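PDB 3D3U: 4-hydroxybutyrate CoA-transferase from Porphyromonas gingivalis, which probably transfers coenzyme A between carboxylic acids, acting as a CoA-transferase of the acetyl-CoA hydrolase/transferase family. Local coordinates for residues A[210-215]-A[302-307]; A[135-140]-A[159-164]. All coordinates share one frame; numbering follows the deposited sequence.

Contact 1: residues A[210-215]-A[302-307]; sequences GDTLQL and GKNDRM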
ATOM      1  N   GLY A 210      20.876   2.293   9.740  1.00 22.30           N
ATOM      2  CA  GLY A 210      21.026   0.989   9.102  1.00 22.45           C
ATOM      3  C   GLY A 210      19.800   0.108   8.968  1.00 23.56           C
ATOM      4  O   GLY A 210      19.938  -1.057   8.559  1.00 25.26           O
ATOM      5  N   ASP A 211      18.621   0.644   9.290  1.00 23.68           N
ATOM      6  CA  ASP A 211      17.419  -0.158   9.529  1.00 24.75           C
ATOM      7  C   ASP A 211      16.549  -0.179   8.305  1.00 24.32           C
ATOM      8  O   ASP A 211      16.363   0.880   7.718  1.00 28.00           O
ATOM      9  CB  ASP A 211      16.560   0.509  10.589  1.00 25.04           C
ATOM     10  CG  ASP A 211      17.092   0.355  11.933  1.00 30.56           C
ATOM     11  OD1 ASP A 211      16.382   0.712  12.905  1.00 33.42           O
ATOM     12  OD2 ASP A 211      18.260  -0.093  12.133  1.00 44.77           O
ATOM     13  N   THR A 212      15.950  -1.276   7.896  1.00 21.94           N
ATOM     14  CA  THR A 212      15.325  -1.131   6.637  1.00 20.93           C
ATOM     15  C   THR A 212      13.857  -0.935   7.005  1.00 21.46           C
ATOM     16  O   THR A 212      13.193  -1.835   7.495  1.00 23.37           O
ATOM     17  CB  THR A 212      15.647  -2.283   5.721  1.00 19.91           C
ATOM     18  OG1 THR A 212      14.732  -3.308   5.999  1.00 22.00           O
ATOM     19  CG2 THR A 212      17.048  -2.990   6.039  1.00 18.58           C
ATOM     20  N   LEU A 213      13.347   0.271   6.856  1.00 20.58           N
ATOM     21  CA  LEU A 213      11.969   0.574   7.306  1.00 20.49           C
ATOM     22  C   LEU A 213      10.807   0.171   6.514  1.00 19.69           C
ATOM     23  O   LEU A 213      10.863   0.190   5.307  1.00 19.60           O
ATOM     24  CB  LEU A 213      11.734   2.075   7.354  1.00 20.59           C
ATOM     25  CG  LEU A 213      12.764   2.940   8.048  1.00 21.90           C
ATOM     26  CD1 LEU A 213      12.528   4.398   7.692  1.00 19.21           C
ATOM     27  CD2 LEU A 213      12.933   2.680   9.541  1.00 21.22           C
ATOM     28  N   GLN A 214       9.689   0.005   7.208  1.00 21.19           N
ATOM     29  CA  GLN A 214       8.357   0.053   6.564  1.00 22.07           C
ATOM     30  C   GLN A 214       7.368   1.001   7.167  1.00 22.04           C
ATOM     31  O   GLN A 214       6.894   0.779   8.285  1.00 22.52           O
ATOM     32  CB  GLN A 214       7.692  -1.340   6.514  1.00 21.66           C
ATOM     33  CG  GLN A 214       6.369  -1.311   5.784  1.00 21.15           C
ATOM     34  CD  GLN A 214       5.204  -1.063   6.698  1.00 21.70           C
ATOM     35  OE1 GLN A 214       4.905  -1.873   7.530  1.00 28.08           O
ATOM     36  NE2 GLN A 214       4.587   0.072   6.578  1.00 24.03           N
ATOM     37  N   LEU A 215       6.968   1.984   6.399  1.00 22.69           N
ATOM     38  CA  LEU A 215       5.936   2.915   6.872  1.00 25.15           C
ATOM     39  C   LEU A 215       4.743   3.168   5.949  1.00 25.59           C
ATOM     40  O   LEU A 215       4.805   2.910   4.779  1.00 26.52           O
ATOM     41  CB  LEU A 215       6.554   4.270   7.258  1.00 25.74           C
ATOM     42  CG  LEU A 215       7.678   5.015   6.550  1.00 26.29           C
ATOM     43  CD1 LEU A 215       7.124   6.392   6.271  1.00 31.17           C
ATOM     44  CD2 LEU A 215       8.816   5.168   7.491  1.00 24.51           C
ATOM     45  N   GLY A 302      10.728 -10.986   6.635  1.00 18.32           N
ATOM     46  CA  GLY A 302      11.659 -11.442   7.610  1.00 20.16           C
ATOM     47  C   GLY A 302      13.127 -11.416   7.175  1.00 20.77           C
ATOM     48  O   GLY A 302      13.975 -11.168   8.059  1.00 21.18           O
ATOM     49  N   LYS A 303      13.428 -11.747   5.891  1.00 20.15           N
ATOM     50  CA  LYS A 303      14.792 -11.845   5.411  1.00 20.16           C
ATOM     51  C   LYS A 303      15.520 -10.459   5.546  1.00 20.78           C
ATOM     52  O   LYS A 303      16.745 -10.358   5.529  1.00 20.99           O
ATOM     53  CB  LYS A 303      14.852 -12.284   3.970  1.00 19.95           C
ATOM     54  CG  LYS A 303      13.831 -13.252   3.515  1.00 22.75           C
ATOM     55  CD  LYS A 303      14.261 -14.689   3.663  1.00 25.83           C
ATOM     56  CE  LYS A 303      13.854 -15.522   2.403  1.00 29.00           C
ATOM     57  NZ  LYS A 303      15.024 -15.895   1.475  1.00 27.52           N
ATOM     58  N   ASN A 304      14.782  -9.373   5.678  1.00 21.18           N
ATOM     59  CA  ASN A 304      15.409  -8.077   5.862  1.00 20.72           C
ATOM     60  C   ASN A 304      15.814  -7.748   7.310  1.00 20.36           C
ATOM     61  O   ASN A 304      14.955  -7.588   8.174  1.00 18.96           O
ATOM     62  CB  ASN A 304      14.444  -7.049   5.350  1.00 20.14           C
ATOM     63  CG  ASN A 304      14.867  -6.456   4.073  1.00 22.61           C
ATOM     64  OD1 ASN A 304      16.078  -6.002   3.853  1.00 24.09           O
ATOM     65  ND2 ASN A 304      13.873  -6.326   3.213  1.00 26.69           N
ATOM     66  N   ASP A 305      17.102  -7.597   7.590  1.00 20.88           N
ATOM     67  CA  ASP A 305      17.449  -7.311   8.993  1.00 22.32           C
ATOM     68  C   ASP A 305      17.144  -5.946   9.557  1.00 23.16           C
ATOM     69  O   ASP A 305      17.095  -4.891   8.806  1.00 23.43           O
ATOM     70  CB  ASP A 305      18.880  -7.610   9.243  1.00 22.88           C
ATOM     71  CG  ASP A 305      19.145  -9.021   9.037  1.00 24.16           C
ATOM     72  OD1 ASP A 305      20.169  -9.540   9.432  1.00 21.90           O
ATOM     73  OD2 ASP A 305      18.304  -9.714   8.461  1.00 32.45           O
ATOM     74  N   ARG A 306      16.952  -5.927  10.873  1.00 22.88           N
ATOM     75  CA  ARG A 306      16.676  -4.629  11.463  1.00 24.22           C
ATOM     76  C   ARG A 306      15.440  -4.141  10.746  1.00 22.63           C
ATOM     77  O   ARG A 306      15.410  -3.037  10.245  1.00 23.71           O
ATOM     78  CB  ARG A 306      17.853  -3.622  11.216  1.00 24.33           C
ATOM     79  CG  ARG A 306      19.138  -4.165  11.707  1.00 27.69           C
ATOM     80  CD  ARG A 306      20.373  -3.805  10.908  1.00 37.95           C
ATOM     81  NE  ARG A 306      21.456  -4.452  11.643  1.00 42.64           N
ATOM     82  CZ  ARG A 306      22.066  -3.928  12.742  1.00 45.91           C
ATOM     83  NH1 ARG A 306      23.024  -4.632  13.357  1.00 48.19           N
ATOM     84  NH2 ARG A 306      21.768  -2.689  13.212  1.00 44.11           N
ATOM     85  N   MET A 307      14.439  -4.975  10.595  1.00 21.61           N
ATOM     86  CA  MET A 307      13.321  -4.473   9.823  1.00 21.34           C
ATOM     87  C   MET A 307      12.464  -3.793  10.814  1.00 21.68           C
ATOM     88  O   MET A 307      12.055  -4.447  11.776  1.00 22.20           O
ATOM     89  CB  MET A 307      12.525  -5.589   9.219  1.00 20.43           C
ATOM     90  CG  MET A 307      11.194  -5.146   8.711  1.00 21.54           C
ATOM     91  SD  MET A 307      11.178  -4.436   7.043  1.00 25.24           S
ATOM     92  CE  MET A 307      11.673  -5.812   6.006  1.00 25.33           C
TER
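G210 meets R306 where its carbonyl O lies 3.6 Å from R306 CD, on the aliphatic part of the arginine arm. D211 comes next, its side chain crossing that of R306 at about a right angle. Its OD2 lies 3.7 Å from R306 CB, off the guanidinium edge and near its plane, but 4.5 Å from R306 NH2, beyond a salt bridge. The carboxylate and guanidinium planes are turned 48° apart, and OD1 accepts a hydrogen bond from K208 N. T212 buries more than any other residue here. Its N-H bonds to R306 O at 3.0 Å, and its parallel bridge with M307 starts the pairing of the two strands. CG2 lies 3.4 Å from D305 O, while OG1 is 3.7 Å from N304 CG, a van der Waals contact. M307 sets off with CG anti to its backbone N (chi1 166°), then bends twice, which places SD near T212 O, 3.3 Å, and CE beside OG1. Farther along, the L213 backbone bonds to G235 and H237 of strand 235-237 on one flank, that of Q214 to V308 and I310 on the other. Strand 212-215 is thus an inner strand of the mixed sheet, parallel to strands 235-237 and 307-311; helix 298-303 leads into 307-311, and L215 packs on P221 and L225 of helix 219-226.

Contact 2: residues A[135-140]-A[159-164]; sequences FGVSCD and QMPFIG
I163 reaches across to G136, which with V137 forms the middle of a type II' beta turn running from F135 to S138. Both segments belong to the N-terminal family domain: the turn joins strand 132-134 to the approach of helix 142-148, and the partner loop follows the C-terminal end of strand 151-157 in the six-stranded parallel sheet. From I163 CB, 3.8 Å from G136 O, the chain runs alongside that carbonyl. CG1 stays beside it, and CD1 at the tip closes to 3.4 Å from the same O, with the carbonyl carbon just behind. With CG1 beside the backbone N (chi1 -51°), this branch lies on the turn; elsewhere the side chain packs on I287 and C289 of strand 287-289. G136, at position i+1, has the positive phi (64°) that a type II' turn calls for. Its CA lies 3.2 Å from P161 O and 3.9 Å from M160 SD. M160 CG leaves anti to the backbone N (chi1 179°), and the chain then bends at chi2 and chi3, which puts SD 3.7 Å from V137 N; the same residue also packs on Q123 and S125 of strand 119-125.

No hydrogen bond joins the two segments directly, but neighbours span them. S134 OG bonds to both G136 N and I163 O, and N167 ND2 bonds to G136 O and weakly to I163 O, so these buried backbone atoms are satisfied by S134 and N167. Beyond the turn, D140 OD1 caps T142 N as the chain enters helix 142-148. On the valine side, CG1 of V137 lies 4.0 Å from M160 SD and 3.5 Å from CG of the P161 ring.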
ATOM      1  N   PHE A 135       4.301  -2.514 -15.088  1.00 20.16           N
ATOM      2  CA  PHE A 135       3.121  -2.179 -14.341  1.00 18.92           C
ATOM      3  C   PHE A 135       3.217  -0.783 -13.769  1.00 19.00           C
ATOM      4  O   PHE A 135       2.230  -0.285 -13.259  1.00 19.70           O
ATOM      5  CB  PHE A 135       2.808  -3.243 -13.309  1.00 17.97           C
ATOM      6  CG  PHE A 135       2.182  -4.456 -13.924  1.00 18.79           C
ATOM      7  CD1 PHE A 135       2.902  -5.634 -14.087  1.00 19.67           C
ATOM      8  CD2 PHE A 135       0.897  -4.405 -14.432  1.00 15.91           C
ATOM      9  CE1 PHE A 135       2.330  -6.712 -14.753  1.00 16.32           C
ATOM     10  CE2 PHE A 135       0.338  -5.477 -15.056  1.00 13.09           C
ATOM     11  CZ  PHE A 135       1.053  -6.621 -15.231  1.00 15.02           C
ATOM     12  N   GLY A 136       4.391  -0.157 -13.856  1.00 18.14           N
ATOM     13  CA  GLY A 136       4.609   1.193 -13.311  1.00 18.20           C
ATOM     14  C   GLY A 136       4.469   1.271 -11.801  1.00 18.91           C
ATOM     15  O   GLY A 136       5.192   0.580 -11.024  1.00 19.82           O
ATOM     16  N   VAL A 137       3.509   2.091 -11.381  1.00 18.95           N
ATOM     17  CA  VAL A 137       3.269   2.425  -9.944  1.00 18.28           C
ATOM     18  C   VAL A 137       2.383   1.420  -9.118  1.00 18.95           C
ATOM     19  O   VAL A 137       2.011   1.658  -7.964  1.00 18.11           O
ATOM     20  CB  VAL A 137       2.825   3.906  -9.772  1.00 17.64           C
ATOM     21  CG1 VAL A 137       3.634   4.843 -10.709  1.00 12.71           C
ATOM     22  CG2 VAL A 137       1.357   4.051 -10.045  1.00 18.29           C
ATOM     23  N   SER A 138       2.090   0.275  -9.723  1.00 20.84           N
ATOM     24  CA  SER A 138       1.220  -0.753  -9.081  1.00 22.85           C
ATOM     25  C   SER A 138       1.571  -2.220  -9.418  1.00 23.16           C
ATOM     26  O   SER A 138       1.340  -2.691 -10.536  1.00 23.06           O
ATOM     27  CB  SER A 138      -0.212  -0.498  -9.492  1.00 21.83           C
ATOM     28  OG  SER A 138      -0.856   0.012  -8.386  1.00 26.22           O
ATOM     29  N   CYS A 139       2.181  -2.930  -8.498  1.00 23.29           N
ATOM     30  CA  CYS A 139       2.433  -4.307  -8.815  1.00 24.70           C
ATOM     31  C   CYS A 139       1.345  -5.087  -8.058  1.00 26.43           C
ATOM     32  O   CYS A 139       0.506  -5.797  -8.658  1.00 26.23           O
ATOM     33  CB  CYS A 139       3.787  -4.631  -8.292  1.00 24.45           C
ATOM     34  SG  CYS A 139       4.308  -6.133  -9.024  1.00 25.47           S
ATOM     35  N   ASP A 140       1.349  -4.828  -6.729  1.00 26.42           N
ATOM     36  CA  ASP A 140       0.481  -5.387  -5.713  1.00 26.20           C
ATOM     37  C   ASP A 140      -0.340  -6.574  -6.107  1.00 23.76           C
ATOM     38  O   ASP A 140       0.215  -7.679  -6.141  1.00 24.78           O
ATOM     39  CB  ASP A 140      -0.367  -4.295  -5.133  1.00 28.14           C
ATOM     40  CG  ASP A 140      -0.965  -3.478  -6.175  1.00 32.82           C
ATOM     41  OD1 ASP A 140      -1.909  -3.978  -6.864  1.00 39.32           O
ATOM     42  OD2 ASP A 140      -0.518  -2.327  -6.399  1.00 39.64           O
ATOM     43  N   GLN A 159       2.242   8.345 -20.239  1.00 28.17           N
ATOM     44  CA  GLN A 159       2.615   8.981 -18.990  1.00 27.02           C
ATOM     45  C   GLN A 159       2.999   7.984 -17.852  1.00 27.08           C
ATOM     46  O   GLN A 159       3.664   8.402 -16.874  1.00 27.82           O
ATOM     47  CB  GLN A 159       1.457   9.847 -18.498  1.00 27.34           C
ATOM     48  CG  GLN A 159       1.785  11.288 -18.187  1.00 27.80           C
ATOM     49  CD  GLN A 159       1.263  12.121 -19.291  1.00 33.22           C
ATOM     50  OE1 GLN A 159       0.650  13.201 -19.092  1.00 33.35           O
ATOM     51  NE2 GLN A 159       1.433  11.586 -20.517  1.00 36.16           N
ATOM     52  N   MET A 160       2.568   6.713 -17.914  1.00 25.88           N
ATOM     53  CA  MET A 160       2.866   5.742 -16.803  1.00 25.34           C
ATOM     54  C   MET A 160       4.365   5.541 -16.756  1.00 24.46           C
ATOM     55  O   MET A 160       4.926   5.181 -17.777  1.00 26.22           O
ATOM     56  CB  MET A 160       2.199   4.356 -17.023  1.00 24.93           C
ATOM     57  CG  MET A 160       2.527   3.356 -15.905  1.00 24.68           C
ATOM     58  SD  MET A 160       1.932   3.909 -14.224  1.00 23.44           S
ATOM     59  CE  MET A 160       0.192   3.815 -14.354  1.00 19.19           C
ATOM     60  N   PRO A 161       5.021   5.782 -15.627  1.00 23.35           N
ATOM     61  CA  PRO A 161       6.452   5.510 -15.467  1.00 22.79           C
ATOM     62  C   PRO A 161       6.860   4.039 -15.579  1.00 22.30           C
ATOM     63  O   PRO A 161       6.071   3.145 -15.332  1.00 23.57           O
ATOM     64  CB  PRO A 161       6.733   5.964 -14.018  1.00 21.47           C
ATOM     65  CG  PRO A 161       5.513   6.063 -13.415  1.00 19.58           C
ATOM     66  CD  PRO A 161       4.470   6.362 -14.402  1.00 23.05           C
ATOM     67  N   PHE A 162       8.113   3.820 -15.890  1.00 21.22           N
ATOM     68  CA  PHE A 162       8.611   2.517 -16.076  1.00 21.01           C
ATOM     69  C   PHE A 162       9.465   2.257 -14.902  1.00 20.93           C
ATOM     70  O   PHE A 162      10.486   2.925 -14.740  1.00 21.80           O
ATOM     71  CB  PHE A 162       9.503   2.458 -17.330  1.00 20.75           C
ATOM     72  CG  PHE A 162       9.816   1.036 -17.792  1.00 19.93           C
ATOM     73  CD1 PHE A 162      10.895   0.317 -17.250  1.00 17.51           C
ATOM     74  CD2 PHE A 162       9.032   0.416 -18.747  1.00 17.17           C
ATOM     75  CE1 PHE A 162      11.191  -0.978 -17.649  1.00 13.11           C
ATOM     76  CE2 PHE A 162       9.337  -0.886 -19.148  1.00 15.14           C
ATOM     77  CZ  PHE A 162      10.422  -1.568 -18.581  1.00 15.27           C
ATOM     78  N   ILE A 163       9.093   1.222 -14.159  1.00 20.22           N
ATOM     79  CA  ILE A 163       9.760   0.773 -12.956  1.00 19.54           C
ATOM     80  C   ILE A 163       9.919  -0.751 -13.000  1.00 19.75           C
ATOM     81  O   ILE A 163       9.033  -1.516 -13.497  1.00 21.15           O
ATOM     82  CB  ILE A 163       8.852   1.125 -11.796  1.00 20.43           C
ATOM     83  CG1 ILE A 163       8.441   2.584 -11.872  1.00 19.47           C
ATOM     84  CG2 ILE A 163       9.447   0.703 -10.435  1.00 20.22           C
ATOM     85  CD1 ILE A 163       7.695   2.903 -10.699  1.00 21.66           C
ATOM     86  N   GLY A 164      11.009  -1.212 -12.408  1.00 18.95           N
ATOM     87  CA  GLY A 164      11.531  -2.544 -12.701  1.00 18.83           C
ATOM     88  C   GLY A 164      11.262  -3.392 -11.522  1.00 19.30           C
ATOM     89  O   GLY A 164      10.315  -3.110 -10.814  1.00 20.68           O
TER

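Both contacts are largely buried, yet they stand apart: their centres are 23 Å from each other and the nearest atoms about 13 Å. Contact 1 lies within the mixed sheet, at the start of two neighbouring parallel strands, and includes a direct backbone hydrogen bond; the arginine on its border is exposed. Contact 2 joins two irregular loops, one of them leaving strand 151-157 of the six-stranded parallel sheet, and relies on apolar side chains against a turn, with S134 and N167 bridging the loops. Loop 159-164 runs into strand 164-165, the edge strand of the mixed sheet in which 212-215 is an inner strand.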